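Local coordinates for protein N-alpha-acetyltransferase 38, NatC auxiliary subunit (Saccharomyces cerevisiae, PDB 6YGA) that serves as the small auxiliary subunit of the ribosome-associated NatC complex, which cotranslationally acetylates protein N-termini beginning with methionine and a hydrophobic or amphipathic residue, at residues C[12-17]-C[66-71]; C[22-27]-C[40-45]. All blocks are in the same frame, centred on the assembly; numbering follows the deposited sequence.

Overall arrangement
From the N terminus the chain enters strand 13-18, turns back into strand 23-32, passes through the bent region 37-46 and the strands that follow, and returns with strand 63-69 before ending in helix 70-76. Contact 2 (22-27 with 40-45) closes the short inner loop, and it is nested inside the long loop closed by contact 1 (12-17 with 66-71). The two meet because strands 13-18 and 23-32 are neighbours in one sheet: Leu-14 N lies 2.7 Å from Gly-26 O, a probable hydrogen bond, and Thr-13 packs on Val-25. Contact 1 thus joins the first and last strands, while contact 2 pairs strand 23-32 with strand 42-46 of the same curled Sm sheet.

Contact 1 of 2, residues C[12-17]-C[66-71]; sequences NTLIVS and IMIDKP
The flat groups here are main-chain peptides: Ile-15 N and Met-67 N each reach the opposite carbonyl oxygen within the plane of its C=O group. Ile-15 N to Met-67 O is 2.7 Å and nearly straight (166° at the hydrogen), and Met-67 N to Ile-15 O is also 2.7 Å. Together they make a hydrogen-bonded antiparallel pair. Each carbonyl is met by an alpha hydrogen as well, the closer case being Ile-66 CA to Ile-15 O at 3.4 Å.

Ile-15 and Met-67 send their side chains to the same side of the sheet, with Ile-15 CB 4.1 Å from Met-67 CB. The second torsion of Ile-15 (chi2 83°) brings CD1 to 3.8 Å from Met-67 O, so the side chain packs beside the oxygen that accepts its own N-H. Met-67, a selenomethionine, touches with its CB and then runs out extended, carrying SE away from segment 12-17.

On the other side Leu-14 is shared between two isoleucines. Its CG is anti to the carbonyl carbon, and the fork beyond sends CD2 obliquely across Ile-68 CG1 at 3.8 Å, while CD1 reaches Ile-66 CG2 at 4.2 Å. A forked leucine suits this place, since each methyl finds its own partner, and the beta-branched isoleucines suit an extended backbone in a buried layer.

Ile-68 also packs on Leu-73 and Leu-76, so helix 70-76 folds against this apolar side. Strand 13-18 lies between strands 63-69 and 23-32, and Met-67 to Asp-69 pair with an antiparallel strand of the N-alpha-acetyltransferase 35 chain, which continues the sheet across the subunit interface.

Contact 2 of 2, residues C[22-27]-C[40-45]; sequences RILVGS and DHVEER
Arg-22 and Glu-44 form a buried salt bridge, NH2 to OE2 3.0 Å, in which the carboxylate oxygen sits over a guanidinium face and the two planes stand 75° apart. On the N-alpha-acetyltransferase 35 chain, Asp-63 makes a salt bridge with Arg-22 NH1 and Ser-65 a hydrogen bond with Glu-44 OE2; within the subunit Arg-51 salt-bridges Glu-44 OE1. Six main-chain hydrogen bonds join the strands through the pairs Ile-23/Arg-45, Val-25/Glu-43 and Ser-27/Asp-40; the straightest, Arg-45 N to Ile-23 O, is 2.8 Å. Val-25 CG2 lies 3.9 Å above the centre of the Arg-45 guanidinium, whose edge meets Glu-43 OE1 in a long, weak salt bridge (Ser-50 OG holds OE2) and whose NH2 also binds Asp-17 of the N-alpha-acetyltransferase 35 chain. On the opposite side of the sheet Leu-24 CD2 packs 3.7 Å from the aliphatic Glu-44 CG and 3.8 Å from Val-42 CG1.

Between Val-25 and Ser-27 a beta bulge shifts the register by one. Gly-26 suits the bulge because a beta carbon would collide with Val-42 CG2; its CA lies 3.5 Å from Asp-40 O. His-41 turns the corner in a left-handed conformation. Curled antiparallel strands with such a bulge and corner fit the Sm (LSM) fold.

Contact 1 of 2, residues C[12-17]-C[66-71]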
loop_
_atom_site.group_PDB
_atom_site.type_symbol
_atom_site.label_atom_id
_atom_site.label_comp_id
_atom_site.label_asym_id
_atom_site.label_seq_id
_atom_site.Cartn_x
_atom_site.Cartn_y
_atom_site.Cartn_z
ATOM N N ASN C 12 -22.971 -27.383 -15.400
ATOM C CA ASN C 12 -22.584 -28.425 -16.337
ATOM C C ASN C 12 -21.669 -27.848 -17.409
ATOM O O ASN C 12 -21.844 -26.705 -17.844
ATOM C CB ASN C 12 -23.817 -29.073 -16.982
ATOM C CG ASN C 12 -24.669 -29.834 -15.978
ATOM O OD1 ASN C 12 -24.347 -30.963 -15.604
ATOM N ND2 ASN C 12 -25.765 -29.221 -15.545
ATOM N N THR C 13 -20.693 -28.652 -17.825
ATOM C CA THR C 13 -19.725 -28.230 -18.827
ATOM C C THR C 13 -20.402 -28.019 -20.178
ATOM O O THR C 13 -21.246 -28.815 -20.600
ATOM C CB THR C 13 -18.615 -29.278 -18.948
ATOM O OG1 THR C 13 -18.003 -29.475 -17.668
ATOM C CG2 THR C 13 -17.555 -28.839 -19.943
ATOM N N LEU C 14 -20.028 -26.935 -20.857
ATOM C CA LEU C 14 -20.577 -26.594 -22.161
ATOM C C LEU C 14 -19.451 -26.318 -23.145
ATOM O O LEU C 14 -18.354 -25.902 -22.763
ATOM C CB LEU C 14 -21.501 -25.369 -22.085
ATOM C CG LEU C 14 -22.769 -25.521 -21.244
ATOM C CD1 LEU C 14 -23.612 -24.256 -21.292
ATOM C CD2 LEU C 14 -23.570 -26.722 -21.718
ATOM N N ILE C 15 -19.739 -26.551 -24.421
ATOM C CA ILE C 15 -18.807 -26.288 -25.511
ATOM C C ILE C 15 -19.343 -25.097 -26.291
ATOM O O ILE C 15 -20.444 -25.159 -26.852
ATOM C CB ILE C 15 -18.629 -27.515 -26.419
ATOM C CG1 ILE C 15 -17.777 -28.589 -25.733
ATOM C CG2 ILE C 15 -17.996 -27.110 -27.741
ATOM C CD1 ILE C 15 -18.536 -29.488 -24.772
ATOM N N VAL C 16 -18.576 -24.011 -26.320
ATOM C CA VAL C 16 -18.997 -22.761 -26.944
ATOM C C VAL C 16 -17.925 -22.369 -27.953
ATOM O O VAL C 16 -16.862 -21.862 -27.576
ATOM C CB VAL C 16 -19.226 -21.644 -25.920
ATOM C CG1 VAL C 16 -19.609 -20.349 -26.623
ATOM C CG2 VAL C 16 -20.301 -22.051 -24.927
ATOM N N SER C 17 -18.197 -22.604 -29.234
ATOM C CA SER C 17 -17.318 -22.133 -30.294
ATOM C C SER C 17 -17.555 -20.646 -30.519
ATOM O O SER C 17 -18.702 -20.201 -30.618
ATOM C CB SER C 17 -17.566 -22.911 -31.586
ATOM O OG SER C 17 -16.744 -22.427 -32.634
ATOM N N ILE C 66 -23.591 -23.450 -29.082
ATOM C CA ILE C 66 -23.528 -24.009 -27.737
ATOM C C ILE C 66 -23.794 -25.503 -27.836
ATOM O O ILE C 66 -24.806 -25.921 -28.412
ATOM C CB ILE C 66 -24.538 -23.329 -26.793
ATOM C CG1 ILE C 66 -24.269 -21.825 -26.717
ATOM C CG2 ILE C 66 -24.467 -23.937 -25.403
ATOM C CD1 ILE C 66 -25.292 -21.064 -25.903
HETATM N N MSE C 67 -22.886 -26.305 -27.290
HETATM C CA MSE C 67 -23.029 -27.757 -27.337
HETATM C C MSE C 67 -22.761 -28.401 -25.981
HETATM O O MSE C 67 -21.967 -27.891 -25.194
HETATM C CB MSE C 67 -22.097 -28.348 -28.393
HETATM C CG MSE C 67 -22.446 -27.943 -29.811
HETATM SE SE MSE C 67 -21.407 -28.943 -31.115
HETATM C CE MSE C 67 -22.106 -28.128 -32.737
ATOM N N ILE C 68 -23.436 -29.518 -25.709
ATOM C CA ILE C 68 -23.277 -30.247 -24.457
ATOM C C ILE C 68 -23.062 -31.721 -24.776
ATOM O O ILE C 68 -23.507 -32.222 -25.815
ATOM C CB ILE C 68 -24.492 -30.054 -23.514
ATOM C CG1 ILE C 68 -24.150 -30.489 -22.085
ATOM C CG2 ILE C 68 -25.698 -30.828 -24.016
ATOM C CD1 ILE C 68 -25.310 -30.371 -21.114
ATOM N N ASP C 69 -22.355 -32.408 -23.881
ATOM C CA ASP C 69 -22.130 -33.839 -24.043
ATOM C C ASP C 69 -23.457 -34.584 -24.005
ATOM O O ASP C 69 -24.332 -34.283 -23.188
ATOM C CB ASP C 69 -21.205 -34.356 -22.938
ATOM C CG ASP C 69 -20.330 -35.509 -23.398
ATOM O OD1 ASP C 69 -20.101 -35.641 -24.617
ATOM O OD2 ASP C 69 -19.868 -36.286 -22.536
ATOM N N LYS C 70 -23.609 -35.555 -24.907
ATOM C CA LYS C 70 -24.832 -36.356 -24.924
ATOM C C LYS C 70 -25.115 -37.040 -23.593
ATOM O O LYS C 70 -26.247 -36.914 -23.094
ATOM C CB LYS C 70 -24.777 -37.378 -26.064
ATOM C CG LYS C 70 -25.712 -38.564 -25.855
ATOM C CD LYS C 70 -25.271 -39.780 -26.649
ATOM C CE LYS C 70 -26.050 -41.018 -26.237
ATOM N NZ LYS C 70 -27.521 -40.816 -26.339
ATOM N N PRO C 71 -24.175 -37.767 -22.964
ATOM C CA PRO C 71 -24.524 -38.412 -21.687
ATOM C C PRO C 71 -24.856 -37.420 -20.586
ATOM O O PRO C 71 -25.727 -37.699 -19.753
ATOM C CB PRO C 71 -23.272 -39.238 -21.357
ATOM C CG PRO C 71 -22.171 -38.544 -22.058
ATOM C CD PRO C 71 -22.782 -38.069 -23.348
#

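Contact 2 of 2, residues C[22-27]-C[40-45]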
loop_
_atom_site.group_PDB
_atom_site.type_symbol
_atom_site.label_atom_id
_atom_site.label_comp_id
_atom_site.label_asym_id
_atom_site.label_seq_id
_atom_site.Cartn_x
_atom_site.Cartn_y
_atom_site.Cartn_z
ATOM N N ARG C 22 -11.210 -20.225 -32.308
ATOM C CA ARG C 22 -11.129 -20.570 -30.898
ATOM C C ARG C 22 -12.437 -21.181 -30.402
ATOM O O ARG C 22 -13.527 -20.856 -30.881
ATOM C CB ARG C 22 -10.779 -19.331 -30.070
ATOM C CG ARG C 22 -11.697 -18.144 -30.311
ATOM C CD ARG C 22 -11.132 -16.848 -29.735
ATOM N NE ARG C 22 -11.014 -16.865 -28.279
ATOM C CZ ARG C 22 -10.845 -15.775 -27.539
ATOM N NH1 ARG C 22 -10.784 -14.586 -28.121
ATOM N NH2 ARG C 22 -10.743 -15.868 -26.220
ATOM N N ILE C 23 -12.311 -22.076 -29.425
ATOM C CA ILE C 23 -13.440 -22.745 -28.789
ATOM C C ILE C 23 -13.244 -22.691 -27.280
ATOM O O ILE C 23 -12.120 -22.842 -26.786
ATOM C CB ILE C 23 -13.581 -24.204 -29.283
ATOM C CG1 ILE C 23 -14.283 -24.238 -30.643
ATOM C CG2 ILE C 23 -14.312 -25.075 -28.261
ATOM C CD1 ILE C 23 -14.690 -25.624 -31.094
ATOM N N LEU C 24 -14.334 -22.466 -26.548
ATOM C CA LEU C 24 -14.307 -22.375 -25.094
ATOM C C LEU C 24 -15.059 -23.549 -24.481
ATOM O O LEU C 24 -16.186 -23.854 -24.887
ATOM C CB LEU C 24 -14.918 -21.055 -24.614
ATOM C CG LEU C 24 -14.263 -19.779 -25.144
ATOM C CD1 LEU C 24 -14.925 -18.551 -24.546
ATOM C CD2 LEU C 24 -12.776 -19.788 -24.845
ATOM N N VAL C 25 -14.434 -24.201 -23.503
ATOM C CA VAL C 25 -15.041 -25.285 -22.738
ATOM C C VAL C 25 -15.059 -24.854 -21.280
ATOM O O VAL C 25 -14.001 -24.585 -20.696
ATOM C CB VAL C 25 -14.274 -26.606 -22.911
ATOM C CG1 VAL C 25 -14.982 -27.736 -22.181
ATOM C CG2 VAL C 25 -14.106 -26.937 -24.385
ATOM N N GLY C 26 -16.253 -24.781 -20.694
ATOM C CA GLY C 26 -16.376 -24.304 -19.330
ATOM C C GLY C 26 -17.700 -24.683 -18.710
ATOM O O GLY C 26 -18.646 -25.084 -19.397
ATOM N N SER C 27 -17.753 -24.548 -17.387
ATOM C CA SER C 27 -18.956 -24.819 -16.614
ATOM C C SER C 27 -19.825 -23.569 -16.565
ATOM O O SER C 27 -19.344 -22.485 -16.215
ATOM C CB SER C 27 -18.585 -25.269 -15.200
ATOM O OG SER C 27 -19.721 -25.694 -14.470
ATOM N N ASP C 40 -17.153 -20.659 -15.993
ATOM C CA ASP C 40 -16.053 -20.841 -15.059
ATOM C C ASP C 40 -15.183 -22.006 -15.508
ATOM O O ASP C 40 -15.637 -22.914 -16.210
ATOM C CB ASP C 40 -16.566 -21.098 -13.637
ATOM C CG ASP C 40 -15.550 -20.726 -12.567
ATOM O OD1 ASP C 40 -14.438 -20.280 -12.924
ATOM O OD2 ASP C 40 -15.867 -20.870 -11.367
ATOM N N HIS C 41 -13.920 -21.971 -15.077
ATOM C CA HIS C 41 -12.928 -22.990 -15.423
ATOM C C HIS C 41 -12.809 -23.143 -16.939
ATOM O O HIS C 41 -12.730 -24.253 -17.468
ATOM C CB HIS C 41 -13.255 -24.327 -14.753
ATOM C CG HIS C 41 -13.580 -24.207 -13.294
ATOM N ND1 HIS C 41 -12.667 -23.762 -12.362
ATOM C CD2 HIS C 41 -14.717 -24.472 -12.607
ATOM C CE1 HIS C 41 -13.227 -23.757 -11.165
ATOM N NE2 HIS C 41 -14.471 -24.184 -11.286
ATOM N N VAL C 42 -12.793 -22.010 -17.642
ATOM C CA VAL C 42 -12.827 -22.021 -19.100
ATOM C C VAL C 42 -11.501 -22.521 -19.650
ATOM O O VAL C 42 -10.424 -22.102 -19.205
ATOM C CB VAL C 42 -13.155 -20.620 -19.639
ATOM C CG1 VAL C 42 -12.864 -20.534 -21.131
ATOM C CG2 VAL C 42 -14.603 -20.284 -19.372
ATOM N N GLU C 43 -11.575 -23.429 -20.619
ATOM C CA GLU C 43 -10.421 -23.859 -21.398
ATOM C C GLU C 43 -10.577 -23.335 -22.817
ATOM O O GLU C 43 -11.582 -23.619 -23.478
ATOM C CB GLU C 43 -10.285 -25.381 -21.405
ATOM C CG GLU C 43 -9.124 -25.882 -22.250
ATOM C CD GLU C 43 -9.048 -27.394 -22.305
ATOM O OE1 GLU C 43 -10.032 -28.059 -21.914
ATOM O OE2 GLU C 43 -8.004 -27.923 -22.737
ATOM N N GLU C 44 -9.588 -22.573 -23.281
ATOM C CA GLU C 44 -9.582 -22.016 -24.627
ATOM C C GLU C 44 -8.765 -22.923 -25.538
ATOM O O GLU C 44 -7.553 -23.072 -25.350
ATOM C CB GLU C 44 -9.006 -20.601 -24.635
ATOM C CG GLU C 44 -9.209 -19.865 -25.955
ATOM C CD GLU C 44 -8.139 -18.825 -26.221
ATOM O OE1 GLU C 44 -6.957 -19.092 -25.915
ATOM O OE2 GLU C 44 -8.478 -17.740 -26.734
ATOM N N ARG C 45 -9.427 -23.519 -26.523
ATOM C CA ARG C 45 -8.793 -24.421 -27.476
ATOM C C ARG C 45 -8.699 -23.733 -28.833
ATOM O O ARG C 45 -9.719 -23.319 -29.394
ATOM C CB ARG C 45 -9.580 -25.726 -27.595
ATOM C CG ARG C 45 -9.579 -26.580 -26.337
ATOM C CD ARG C 45 -10.396 -27.844 -26.550
ATOM N NE ARG C 45 -10.525 -28.637 -25.332
ATOM C CZ ARG C 45 -11.333 -29.685 -25.211
ATOM N NH1 ARG C 45 -12.085 -30.062 -26.235
ATOM N NH2 ARG C 45 -11.394 -30.354 -24.067
#